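Local coordinates for protein putative alpha-L-fucosidase (Bacteroides thetaiotaomicron VPI-5482, PDB 3GZA) that probably hydrolyses alpha-L-fucosidic linkages as a family 29 glycoside hydrolase, joining a TIM-barrel domain to a C-terminal beta-sandwich, at residues 373-378 and 403-408. Sequence-based numbering, arbitrary orientation.
Sequences IQENIK and ESVGHK
At the edge of the C-terminal beta-sandwich, on the side that meets the TIM-barrel domain, the connection between strands 395-402 and 409-418 folds against the end of strand 366-375, and the touching residues Glu375 and Gly406 illustrate how one strand residue can hold a loop glycine by both its backbone N and its carboxylate. Glu375 N donates to Gly406 O at 2.8 Å, while Gly406 N returns a bond to Glu375 OE1, also 2.8 Å, through the anti lone pair of the carboxylate. CG of Glu375 stands anti to the carbonyl carbon, beside the backbone N (chi1 -67°), and the extended chain beyond it carries the carboxylate to the loop; a water that donates to the same OE1 accepts from Val405 N, and OE2 accepts from Arg382 N and Ile383 N. The positive phi of Gly406 (70°) suits a residue without a side chain.

One residue along, Gln374 NE2 donates to His407 O at 3.0 Å, the acceptor lying in the amide plane although the donor is tilted from the carbonyl plane. The same nitrogen sits 3.5 Å above one face of the His407 ring, offset toward the rim. Lys408 runs beside Gln374 in the same direction, its CE 3.6 Å from Gln374 NE2, and a water links Lys408 NZ to Gln374 OE1. Apolar packing joins Val405 and Ile373, whose side chains cross at about a right angle, Val405 CG1 lying 3.8 Å from Ile373 CG2. The methyl CD1 of Ile377 lies against the loop backbone, 3.7 Å from His407 N.

Glu21 OE2 accepts a hydrogen bond from His407 NE2 and forms a salt bridge with Lys408 NZ, and Asn310 OD1 pairs with His407 N, tying the loop to the barrel domain. Ile377 and His407 touch helix 15-20, whereas Ile373 and Val405 pack on Tyr386 of strand 383-392, in the sandwich's other sheet.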
loop_
_atom_site.group_PDB
_atom_site.type_symbol
_atom_site.label_atom_id
_atom_site.label_comp_id
_atom_site.label_asym_id
_atom_site.label_seq_id
_atom_site.Cartn_x
_atom_site.Cartn_y
_atom_site.Cartn_z
ATOM N N ILE A 373 36.290 -35.061 -10.330
ATOM C CA ILE A 373 35.510 -36.270 -10.599
ATOM C C ILE A 373 34.072 -35.822 -10.687
ATOM O O ILE A 373 33.639 -34.997 -9.888
ATOM C CB ILE A 373 35.576 -37.297 -9.472
ATOM C CG1 ILE A 373 36.995 -37.426 -8.909
ATOM C CG2 ILE A 373 34.977 -38.682 -9.954
ATOM C CD1 ILE A 373 37.058 -38.205 -7.583
ATOM N N GLN A 374 33.346 -36.317 -11.679
ATOM C CA GLN A 374 31.925 -36.004 -11.826
ATOM C C GLN A 374 31.143 -37.249 -12.171
ATOM O O GLN A 374 31.556 -38.005 -13.050
ATOM C CB GLN A 374 31.687 -34.987 -12.950
ATOM C CG GLN A 374 32.355 -33.645 -12.810
ATOM C CD GLN A 374 31.864 -32.673 -13.865
ATOM O OE1 GLN A 374 32.516 -32.511 -14.893
ATOM N NE2 GLN A 374 30.689 -32.083 -13.665
ATOM N N GLU A 375 30.029 -37.463 -11.464
ATOM C CA GLU A 375 29.091 -38.516 -11.795
ATOM C C GLU A 375 28.040 -37.947 -12.756
ATOM O O GLU A 375 27.854 -36.737 -12.824
ATOM C CB GLU A 375 28.390 -39.054 -10.551
ATOM C CG GLU A 375 29.287 -39.777 -9.594
ATOM C CD GLU A 375 28.528 -40.378 -8.414
ATOM O OE1 GLU A 375 28.380 -39.638 -7.432
ATOM O OE2 GLU A 375 28.125 -41.589 -8.473
ATOM N N ASN A 376 27.383 -38.835 -13.518
ATOM C CA ASN A 376 26.257 -38.452 -14.374
ATOM C C ASN A 376 25.056 -38.316 -13.401
ATOM O O ASN A 376 24.376 -39.285 -13.073
ATOM C CB ASN A 376 25.990 -39.524 -15.434
ATOM C CG ASN A 376 25.191 -39.008 -16.588
ATOM O OD1 ASN A 376 24.851 -37.838 -16.648
ATOM N ND2 ASN A 376 24.929 -39.881 -17.549
ATOM N N ILE A 377 24.872 -37.110 -12.890
ATOM C CA ILE A 377 23.901 -36.852 -11.829
ATOM C C ILE A 377 22.455 -37.308 -12.093
ATOM O O ILE A 377 21.745 -37.685 -11.153
ATOM C CB ILE A 377 23.967 -35.377 -11.364
ATOM C CG1 ILE A 377 23.493 -35.248 -9.889
ATOM C CG2 ILE A 377 23.250 -34.456 -12.341
ATOM C CD1 ILE A 377 24.316 -36.092 -8.936
ATOM N N LYS A 378 22.033 -37.348 -13.357
ATOM C CA LYS A 378 20.702 -37.851 -13.685
ATOM C C LYS A 378 20.479 -39.296 -13.204
ATOM O O LYS A 378 19.350 -39.708 -12.984
ATOM C CB LYS A 378 20.397 -37.748 -15.177
ATOM C CG LYS A 378 21.082 -38.749 -16.027
ATOM C CD LYS A 378 20.580 -38.666 -17.467
ATOM C CE LYS A 378 21.114 -37.404 -18.126
ATOM N N GLU A 403 34.297 -39.793 -0.202
ATOM C CA GLU A 403 33.032 -40.527 -0.154
ATOM C C GLU A 403 32.134 -40.097 -1.278
ATOM O O GLU A 403 32.094 -40.742 -2.308
ATOM C CB GLU A 403 32.342 -40.284 1.184
ATOM C CG GLU A 403 33.037 -40.921 2.343
ATOM C CD GLU A 403 32.271 -40.728 3.640
ATOM O OE1 GLU A 403 31.180 -41.322 3.802
ATOM O OE2 GLU A 403 32.774 -39.962 4.484
ATOM N N SER A 404 31.437 -38.975 -1.094
ATOM C CA SER A 404 30.537 -38.426 -2.090
ATOM C C SER A 404 31.268 -37.774 -3.263
ATOM O O SER A 404 32.315 -37.151 -3.084
ATOM C CB SER A 404 29.640 -37.372 -1.449
ATOM O OG SER A 404 30.416 -36.402 -0.769
ATOM N N VAL A 405 30.651 -37.880 -4.427
ATOM C CA VAL A 405 31.123 -37.202 -5.615
ATOM C C VAL A 405 29.947 -36.376 -6.139
ATOM O O VAL A 405 29.973 -35.153 -6.067
ATOM C CB VAL A 405 31.700 -38.183 -6.641
ATOM C CG1 VAL A 405 32.015 -37.437 -7.915
ATOM C CG2 VAL A 405 32.945 -38.862 -6.097
ATOM N N GLY A 406 28.913 -37.022 -6.653
ATOM C CA GLY A 406 27.750 -36.313 -7.157
ATOM C C GLY A 406 28.108 -35.577 -8.433
ATOM O O GLY A 406 28.938 -36.078 -9.225
ATOM N N HIS A 407 27.585 -34.372 -8.600
ATOM C CA HIS A 407 27.782 -33.613 -9.818
ATOM C C HIS A 407 29.234 -33.218 -10.043
ATOM O O HIS A 407 29.732 -33.331 -11.159
ATOM C CB HIS A 407 26.870 -32.404 -9.866
ATOM C CG HIS A 407 27.176 -31.523 -11.026
ATOM N ND1 HIS A 407 26.867 -31.903 -12.311
ATOM C CD2 HIS A 407 27.900 -30.379 -11.119
ATOM C CE1 HIS A 407 27.321 -30.977 -13.142
ATOM N NE2 HIS A 407 27.971 -30.069 -12.451
ATOM N N LYS A 408 29.922 -32.813 -8.970
ATOM C CA LYS A 408 31.314 -32.424 -9.080
ATOM C C LYS A 408 32.048 -32.483 -7.761
ATOM O O LYS A 408 31.538 -32.030 -6.746
ATOM C CB LYS A 408 31.453 -31.015 -9.664
ATOM C CG LYS A 408 32.897 -30.538 -9.912
ATOM C CD LYS A 408 32.894 -29.265 -10.741
ATOM C CE LYS A 408 32.791 -29.538 -12.276
ATOM N NZ LYS A 408 32.871 -28.252 -13.069
HETATM O O HOH W 1 32.649 -29.508 -15.662
HETATM O O HOH W 2 28.531 -39.839 -4.705
HETATM O O HOH W 3 26.447 -34.361 -13.536
#